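Pertussis toxin-like subunit ArtA (Escherichia coli, PDB 4Z9D) probably transfers ADP-ribose from NAD to trimeric G proteins of the host, as the enzymatic A subunit of a pertussis-like AB5 toxin. Local coordinates at residues 27-31 and 32-36; 40-43 and 44-48; 95-98 and 99-103. The protein carries 2 engineered substitutions. One frame throughout, in Å; residues are numbered along the deposited sequence.

Contact 1: 27-31 and 32-36; sequences GFNRN and LQQHL. With NAD (nicotinamide-adenine-dinucleotide), chain F.
N29 and N31 converge on Q34 in the first turn of helix 32-37, gripping it by both its side chain and its backbone. N29 ND2 donates to Q34 OE1 over 2.6 Å; the acceptor lies in the amide plane of N29, and the two carboxamides stand 72° apart. The amide of N31 instead stacks against that of Q34, their planes closer to parallel. N31 is the N-cap: its OD1 takes the backbone N-H of Q34 at 3.0 Å in a nearly straight bond (169°), the donor sitting above the carbonyl plane rather than on a lone pair. With CG anti to the backbone N (chi1 -174°), the carboxamide is brought back over the helix start. The carbonyl O of N31 opens the helical pattern by accepting from H35 N at 3.1 Å. One step out, N29 OD1 receives N31 N at 2.9 Å, an Asx turn leading into the cap, while backbone bonds tie N29 to D47 and A49. H35 lies between loop and cofactor: its ND1 is bonded to S48 OG, F50 meets its ring edge-to-face, and NE2 is 3.5 Å from NAD O2D. L36 O is 3.1 Å from NAD O3D. Neutral carboxamides thus fix the helix start, while the backbone carbonyls of H35 and L36 approach the O3D hydroxyl of the NAD ribose.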
# COMPACT_ATOMS: atom_id res chain seq x y z
N GLY A 27 -3.50 12.92 -3.40
CA GLY A 27 -4.61 13.79 -3.74
C GLY A 27 -5.96 13.14 -3.60
O GLY A 27 -6.20 12.39 -2.65
N PHE A 28 -6.85 13.41 -4.56
CA PHE A 28 -8.23 12.94 -4.47
C PHE A 28 -8.70 12.24 -5.73
O PHE A 28 -9.89 12.02 -5.91
CB PHE A 28 -9.16 14.13 -4.15
CG PHE A 28 -8.85 14.79 -2.85
CD1 PHE A 28 -9.39 14.32 -1.66
CD2 PHE A 28 -7.99 15.88 -2.80
CE1 PHE A 28 -9.09 14.93 -0.45
CE2 PHE A 28 -7.68 16.50 -1.61
CZ PHE A 28 -8.23 16.03 -0.43
N ASN A 29 -7.76 11.90 -6.61
CA ASN A 29 -8.05 11.22 -7.88
C ASN A 29 -8.41 9.76 -7.68
O ASN A 29 -7.54 8.93 -7.42
CB ASN A 29 -6.83 11.33 -8.82
CG ASN A 29 -7.02 10.60 -10.15
OD1 ASN A 29 -8.06 10.01 -10.42
ND2 ASN A 29 -5.97 10.63 -10.98
N ARG A 30 -9.70 9.43 -7.85
CA ARG A 30 -10.15 8.05 -7.65
C ARG A 30 -10.22 7.21 -8.93
O ARG A 30 -11.06 6.32 -9.05
CB ARG A 30 -11.53 8.05 -6.95
CG ARG A 30 -11.41 8.34 -5.46
CD ARG A 30 -12.75 8.40 -4.73
NE ARG A 30 -12.55 8.85 -3.35
CZ ARG A 30 -12.95 8.20 -2.27
NH1 ARG A 30 -12.69 8.71 -1.08
NH2 ARG A 30 -13.61 7.05 -2.37
N ASN A 31 -9.32 7.47 -9.89
CA ASN A 31 -9.15 6.58 -11.03
C ASN A 31 -8.30 5.41 -10.60
O ASN A 31 -7.07 5.53 -10.52
CB ASN A 31 -8.51 7.31 -12.22
CG ASN A 31 -8.45 6.46 -13.49
OD1 ASN A 31 -8.16 5.26 -13.43
ND2 ASN A 31 -8.74 7.07 -14.63
N LEU A 32 -8.95 4.28 -10.30
CA LEU A 32 -8.25 3.13 -9.74
C LEU A 32 -7.22 2.53 -10.70
O LEU A 32 -6.13 2.15 -10.29
CB LEU A 32 -9.25 2.05 -9.30
CG LEU A 32 -8.70 0.83 -8.54
CD1 LEU A 32 -8.07 1.23 -7.22
CD2 LEU A 32 -9.80 -0.20 -8.30
N GLN A 33 -7.56 2.45 -11.99
CA GLN A 33 -6.61 1.87 -12.94
C GLN A 33 -5.33 2.69 -13.03
O GLN A 33 -4.24 2.15 -13.14
CB GLN A 33 -7.25 1.71 -14.32
CG GLN A 33 -6.45 0.74 -15.18
CD GLN A 33 -7.28 0.11 -16.28
OE1 GLN A 33 -6.76 -0.57 -17.17
NE2 GLN A 33 -8.59 0.35 -16.24
N GLN A 34 -5.49 4.01 -13.02
CA GLN A 34 -4.38 4.96 -12.96
C GLN A 34 -3.49 4.69 -11.75
O GLN A 34 -2.26 4.63 -11.85
CB GLN A 34 -4.93 6.38 -12.89
CG GLN A 34 -4.20 7.42 -13.68
CD GLN A 34 -5.10 8.60 -13.96
OE1 GLN A 34 -5.19 9.52 -13.15
NE2 GLN A 34 -5.80 8.57 -15.10
N HIS A 35 -4.11 4.54 -10.60
CA HIS A 35 -3.36 4.26 -9.39
C HIS A 35 -2.59 2.93 -9.49
O HIS A 35 -1.39 2.87 -9.18
CB HIS A 35 -4.28 4.23 -8.18
CG HIS A 35 -3.61 3.74 -6.94
ND1 HIS A 35 -2.80 4.54 -6.17
CD2 HIS A 35 -3.59 2.51 -6.37
CE1 HIS A 35 -2.32 3.83 -5.16
NE2 HIS A 35 -2.80 2.60 -5.25
N LEU A 36 -3.28 1.88 -9.92
CA LEU A 36 -2.70 0.55 -9.95
C LEU A 36 -1.51 0.48 -10.93
O LEU A 36 -0.58 -0.31 -10.72
CB LEU A 36 -3.76 -0.49 -10.31
CG LEU A 36 -4.90 -0.70 -9.30
CD1 LEU A 36 -5.91 -1.68 -9.86
CD2 LEU A 36 -4.36 -1.20 -7.98
PA NAD F . 3.62 6.39 -3.46
O1A NAD F . 2.48 6.26 -2.52
O2A NAD F . 3.68 7.54 -4.39
O5B NAD F . 4.98 6.32 -2.56
C5B NAD F . 6.30 6.50 -3.08
C4B NAD F . 7.03 7.52 -2.18
O4B NAD F . 6.42 8.84 -2.32
C3B NAD F . 6.79 7.17 -0.74
O3B NAD F . 7.71 6.10 -0.38
C2B NAD F . 7.20 8.47 -0.10
O2B NAD F . 8.58 8.66 -0.35
C1B NAD F . 6.44 9.46 -1.00
N9A NAD F . 4.99 9.73 -0.72
C8A NAD F . 3.88 9.02 -0.87
N7A NAD F . 2.84 9.77 -0.49
C5A NAD F . 3.31 10.97 -0.12
C6A NAD F . 2.70 12.08 0.33
N6A NAD F . 1.38 12.03 0.45
N1A NAD F . 3.38 13.19 0.66
C2A NAD F . 4.77 13.18 0.51
N3A NAD F . 5.38 12.01 0.04
C4A NAD F . 4.64 10.94 -0.27
O3 NAD F . 3.72 5.08 -4.33
PN NAD F . 3.62 3.58 -3.72
O1N NAD F . 2.65 3.53 -2.60
O2N NAD F . 4.99 3.04 -3.55
O5D NAD F . 2.91 2.87 -4.96
C5D NAD F . 3.47 2.92 -6.28
C4D NAD F . 3.00 1.69 -7.07
O4D NAD F . 3.33 0.54 -6.21
C3D NAD F . 1.48 1.68 -7.27
O3D NAD F . 1.12 0.94 -8.44
C2D NAD F . 1.07 0.88 -6.05
O2D NAD F . -0.26 0.33 -6.20
C1D NAD F . 2.13 -0.22 -6.00
N1N NAD F . 2.12 -0.87 -4.64
C2N NAD F . 2.89 -0.34 -3.58
C3N NAD F . 2.87 -0.89 -2.30
C7N NAD F . 3.65 -0.36 -1.26
O7N NAD F . 3.80 -1.11 -0.14
N7N NAD F . 4.24 0.82 -1.44
C4N NAD F . 2.06 -2.01 -2.07
C5N NAD F . 1.30 -2.55 -3.11
C6N NAD F . 1.31 -1.99 -4.38

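Contact 2: 40-43 and 44-48; sequences SCAA and GSRDS. With NAD (nicotinamide-adenine-dinucleotide), chain F.
The guanidinium of R46 lies across A42, whose CA sits 3.5 Å above the plane, over the centre of one face. The carbonyl O of A42 is modelled too close to that group for its details to be trusted. The other flat group, the D47 carboxylate, is met from above its plane by S45 OG, which donates to OD1 at 2.8 Å, and the CB of S40 packs on the same oxygen. Beneath these side chains the loop is held by two backbone carbonyls. S40 O accepts from D47 N and from S48 N, both at 3.0 Å, the donors arriving from opposite faces of its plane. C41 O closes a type I turn by accepting G44 N at 2.8 Å, and adds a weak bond from R46 N. The turn leaves A42 N directed at the NAD, where it donates to O2A of the adenosine-side phosphate at 2.9 Å; the CB of C41 is 3.6 Å from that oxygen. Behind the loop, S48 OG, whose other partner is H35, is bonded to F50 N. One backbone N-H of the turn thus meets the phosphate, and C41 and A42 line the NAD pocket of this pertussis toxin S1-like protein, probably an ADP-ribosyltransferase.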
# COMPACT_ATOMS: atom_id res chain seq x y z
N SER A 40 -0.61 7.74 -11.17
CA SER A 40 -1.09 8.85 -10.36
C SER A 40 -0.31 8.93 -9.06
O SER A 40 -0.64 9.72 -8.17
CB SER A 40 -2.59 8.71 -10.07
OG SER A 40 -2.86 7.49 -9.42
N CYS A 41 0.74 8.13 -8.95
CA CYS A 41 1.55 8.09 -7.74
C CYS A 41 2.80 8.93 -7.92
O CYS A 41 2.86 9.77 -8.83
CB CYS A 41 1.90 6.65 -7.37
SG CYS A 41 0.44 5.70 -6.86
N ALA A 42 3.81 8.70 -7.08
CA ALA A 42 4.97 9.58 -7.01
C ALA A 42 5.68 9.77 -8.35
O ALA A 42 6.18 10.85 -8.65
CB ALA A 42 5.95 9.07 -5.97
N ALA A 43 5.70 8.73 -9.18
CA ALA A 43 6.39 8.83 -10.46
C ALA A 43 5.49 9.40 -11.56
O ALA A 43 5.91 9.51 -12.71
CB ALA A 43 6.91 7.48 -10.88
N GLY A 44 4.26 9.75 -11.21
CA GLY A 44 3.29 10.20 -12.19
C GLY A 44 2.65 11.54 -11.87
O GLY A 44 3.35 12.50 -11.55
N SER A 45 1.32 11.60 -11.94
CA SER A 45 0.60 12.85 -11.70
C SER A 45 0.52 13.23 -10.23
O SER A 45 0.11 14.34 -9.89
CB SER A 45 -0.82 12.78 -12.29
OG SER A 45 -1.56 11.73 -11.70
N ARG A 46 0.91 12.31 -9.35
CA ARG A 46 1.01 12.59 -7.91
C ARG A 46 -0.28 13.19 -7.34
O ARG A 46 -0.26 14.21 -6.64
CB ARG A 46 2.17 13.54 -7.64
CG ARG A 46 3.47 13.04 -8.25
CD ARG A 46 4.64 13.97 -7.95
NE ARG A 46 5.87 13.21 -7.78
CZ ARG A 46 6.38 12.84 -6.60
NH1 ARG A 46 5.76 13.14 -5.47
NH2 ARG A 46 7.51 12.14 -6.57
N ASP A 47 -1.40 12.56 -7.66
CA ASP A 47 -2.68 13.01 -7.11
C ASP A 47 -3.60 11.86 -6.73
O ASP A 47 -4.78 12.06 -6.49
CB ASP A 47 -3.40 13.95 -8.09
CG ASP A 47 -3.67 13.30 -9.43
OD1 ASP A 47 -3.33 12.11 -9.61
OD2 ASP A 47 -4.29 13.97 -10.30
N SER A 48 -3.06 10.64 -6.68
CA SER A 48 -3.84 9.46 -6.32
C SER A 48 -4.64 9.64 -5.03
O SER A 48 -4.13 10.20 -4.05
CB SER A 48 -2.94 8.24 -6.19
OG SER A 48 -3.70 7.11 -5.79
PA NAD F . 3.62 6.39 -3.46
O1A NAD F . 2.48 6.26 -2.52
O2A NAD F . 3.68 7.54 -4.39
O5B NAD F . 4.98 6.32 -2.56
C5B NAD F . 6.30 6.50 -3.08
C4B NAD F . 7.03 7.52 -2.18
O4B NAD F . 6.42 8.84 -2.32
C3B NAD F . 6.79 7.17 -0.74
O3B NAD F . 7.71 6.10 -0.38
C2B NAD F . 7.20 8.47 -0.10
O2B NAD F . 8.58 8.66 -0.35
C1B NAD F . 6.44 9.46 -1.00
N9A NAD F . 4.99 9.73 -0.72
C8A NAD F . 3.88 9.02 -0.87
N7A NAD F . 2.84 9.77 -0.49
C5A NAD F . 3.31 10.97 -0.12
C6A NAD F . 2.70 12.08 0.33
N6A NAD F . 1.38 12.03 0.45
N1A NAD F . 3.38 13.19 0.66
C2A NAD F . 4.77 13.18 0.51
N3A NAD F . 5.38 12.01 0.04
C4A NAD F . 4.64 10.94 -0.27
O3 NAD F . 3.72 5.08 -4.33
PN NAD F . 3.62 3.58 -3.72
O1N NAD F . 2.65 3.53 -2.60
O2N NAD F . 4.99 3.04 -3.55
O5D NAD F . 2.91 2.87 -4.96
C5D NAD F . 3.47 2.92 -6.28
C4D NAD F . 3.00 1.69 -7.07
O4D NAD F . 3.33 0.54 -6.21
C3D NAD F . 1.48 1.68 -7.27
O3D NAD F . 1.12 0.94 -8.44
C2D NAD F . 1.07 0.88 -6.05
O2D NAD F . -0.26 0.33 -6.20
C1D NAD F . 2.13 -0.22 -6.00
N1N NAD F . 2.12 -0.87 -4.64
C2N NAD F . 2.89 -0.34 -3.58
C3N NAD F . 2.87 -0.89 -2.30
C7N NAD F . 3.65 -0.36 -1.26
O7N NAD F . 3.80 -1.11 -0.14
N7N NAD F . 4.24 0.82 -1.44
C4N NAD F . 2.06 -2.01 -2.07
C5N NAD F . 1.30 -2.55 -3.11
C6N NAD F . 1.31 -1.99 -4.38

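Contact 3: 95-98 and 99-103; sequences VNYL and TQRGI
L98, Y97 and T99 bury the most surface where helix 92-100 ends and the chain turns off through R101, G102 and I103. L98 is the pivot of the ending. Its carbonyl O takes I103 N at 2.9 Å, a bond that reaches five residues back, and a weak one from R101 N. On the side-chain side, L98 CB packs against I103 CB at 3.9 Å, so the residue beyond the helix folds onto its last turn. L32 and V173 cover L98 from outside, and I103 rests on Q33 and P174.

Y97 works with R101, one turn on. The two side chains run side by side and point the same way. R101 has CG anti to its carbonyl carbon (chi1 -67°), which sets CG over one face of the Y97 ring in a CH-pi contact, 4.0 Å from the centroid and offset toward the rim. Bends at chi2 and chi3 then bring NH2 back to Y97 OH, to which it donates at 2.8 Å. The guanidinium stands nearly perpendicular to the ring, at 88°, with that oxygen at its edge and in its plane. The arginine is therefore held both by its aliphatic stem and by its polar end.

T99 turns inward on the helix itself. Its OG1 donates to V95 O at 2.8 Å while its backbone N does so at 3.0 Å, from the opposite face of that carbonyl. R110 NH1 is a further partner of OG1, and a water bonded to N96 OD1 reaches OG1 weakly.

At G102, phi is positive (101°), and its N donates to T99 O at 3.1 Å. Together with the bond from I103 N to L98 O and the apolar L98-I103 contact, this is a Schellman motif, a common C-cap of alpha-helices.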
# COMPACT_ATOMS: atom_id res chain seq x y z
N VAL A 95 -12.47 -3.70 -9.26
CA VAL A 95 -12.04 -4.10 -10.60
C VAL A 95 -13.20 -4.79 -11.33
O VAL A 95 -13.41 -4.55 -12.52
CB VAL A 95 -10.79 -5.02 -10.53
CG1 VAL A 95 -10.58 -5.75 -11.85
CG2 VAL A 95 -9.55 -4.20 -10.14
N ASN A 96 -13.95 -5.62 -10.62
CA ASN A 96 -15.13 -6.26 -11.19
C ASN A 96 -16.20 -5.23 -11.58
O ASN A 96 -16.85 -5.37 -12.62
CB ASN A 96 -15.73 -7.28 -10.23
CG ASN A 96 -14.85 -8.51 -10.07
OD1 ASN A 96 -13.88 -8.70 -10.81
ND2 ASN A 96 -15.20 -9.37 -9.11
N TYR A 97 -16.42 -4.25 -10.72
CA TYR A 97 -17.37 -3.18 -11.03
C TYR A 97 -16.96 -2.35 -12.25
O TYR A 97 -17.76 -2.11 -13.14
CB TYR A 97 -17.54 -2.28 -9.81
CG TYR A 97 -18.38 -1.05 -10.07
CD1 TYR A 97 -19.76 -1.13 -10.12
CD2 TYR A 97 -17.79 0.20 -10.21
CE1 TYR A 97 -20.55 0.00 -10.33
CE2 TYR A 97 -18.56 1.35 -10.41
CZ TYR A 97 -19.94 1.23 -10.48
OH TYR A 97 -20.72 2.35 -10.69
N LEU A 98 -15.70 -1.93 -12.30
CA LEU A 98 -15.21 -1.17 -13.46
C LEU A 98 -15.36 -1.98 -14.75
O LEU A 98 -15.68 -1.44 -15.81
CB LEU A 98 -13.74 -0.77 -13.26
CG LEU A 98 -13.59 0.26 -12.15
CD1 LEU A 98 -12.12 0.45 -11.75
CD2 LEU A 98 -14.19 1.59 -12.58
N THR A 99 -15.11 -3.28 -14.66
CA THR A 99 -15.29 -4.17 -15.80
C THR A 99 -16.77 -4.24 -16.24
O THR A 99 -17.05 -4.26 -17.44
CB THR A 99 -14.76 -5.58 -15.48
OG1 THR A 99 -13.38 -5.48 -15.12
CG2 THR A 99 -14.88 -6.49 -16.70
N GLN A 100 -17.71 -4.27 -15.29
CA GLN A 100 -19.14 -4.25 -15.66
C GLN A 100 -19.52 -2.90 -16.24
O GLN A 100 -20.53 -2.76 -16.92
CB GLN A 100 -20.05 -4.52 -14.46
CG GLN A 100 -20.01 -5.90 -13.85
CD GLN A 100 -20.66 -5.93 -12.47
OE1 GLN A 100 -20.92 -4.89 -11.87
NE2 GLN A 100 -20.93 -7.13 -11.98
N ARG A 101 -18.70 -1.89 -15.97
CA ARG A 101 -18.99 -0.56 -16.50
C ARG A 101 -18.34 -0.34 -17.84
O ARG A 101 -18.52 0.71 -18.44
CB ARG A 101 -18.56 0.51 -15.49
CG ARG A 101 -19.38 0.53 -14.20
CD ARG A 101 -20.80 1.01 -14.45
NE ARG A 101 -20.76 2.28 -15.16
CZ ARG A 101 -20.72 3.47 -14.57
NH1 ARG A 101 -20.66 4.57 -15.31
NH2 ARG A 101 -20.75 3.56 -13.25
N GLY A 102 -17.59 -1.33 -18.32
CA GLY A 102 -17.02 -1.26 -19.65
C GLY A 102 -15.55 -0.89 -19.68
O GLY A 102 -14.96 -0.73 -20.75
N ILE A 103 -14.95 -0.74 -18.51
CA ILE A 103 -13.52 -0.47 -18.44
C ILE A 103 -12.75 -1.77 -18.74
O ILE A 103 -13.12 -2.85 -18.27
CB ILE A 103 -13.12 0.11 -17.06
CG1 ILE A 103 -13.90 1.40 -16.79
CG2 ILE A 103 -11.63 0.33 -16.98
CD1 ILE A 103 -13.65 2.47 -17.81
O HOH W 1 -12.90 -8.16 -13.24

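Overall arrangement
Contacts 1 and 2 are neighbours, their centres 9 Å apart, and both touch NAD; probable backbone bonds from G27 to S48 and N29 to D47 join the two loops beside it. Contact 3 lies farther out, about 22 Å from the centre of the chain; it packs on contact 1 through L32 on L98 and Q33 on I103, but does not touch contact 2. All three are partly buried, with exposed residues touching in contacts 2 and 3 but not in contact 1. Contact 1 caps the N-terminus of helix 32-37 with asparagine amides, contact 3 the C-terminus of helix 92-100 with a Schellman motif and an arginine-tyrosine pair. Contact 2, without helix, relies chiefly on main-chain bonds, one of them to phosphate.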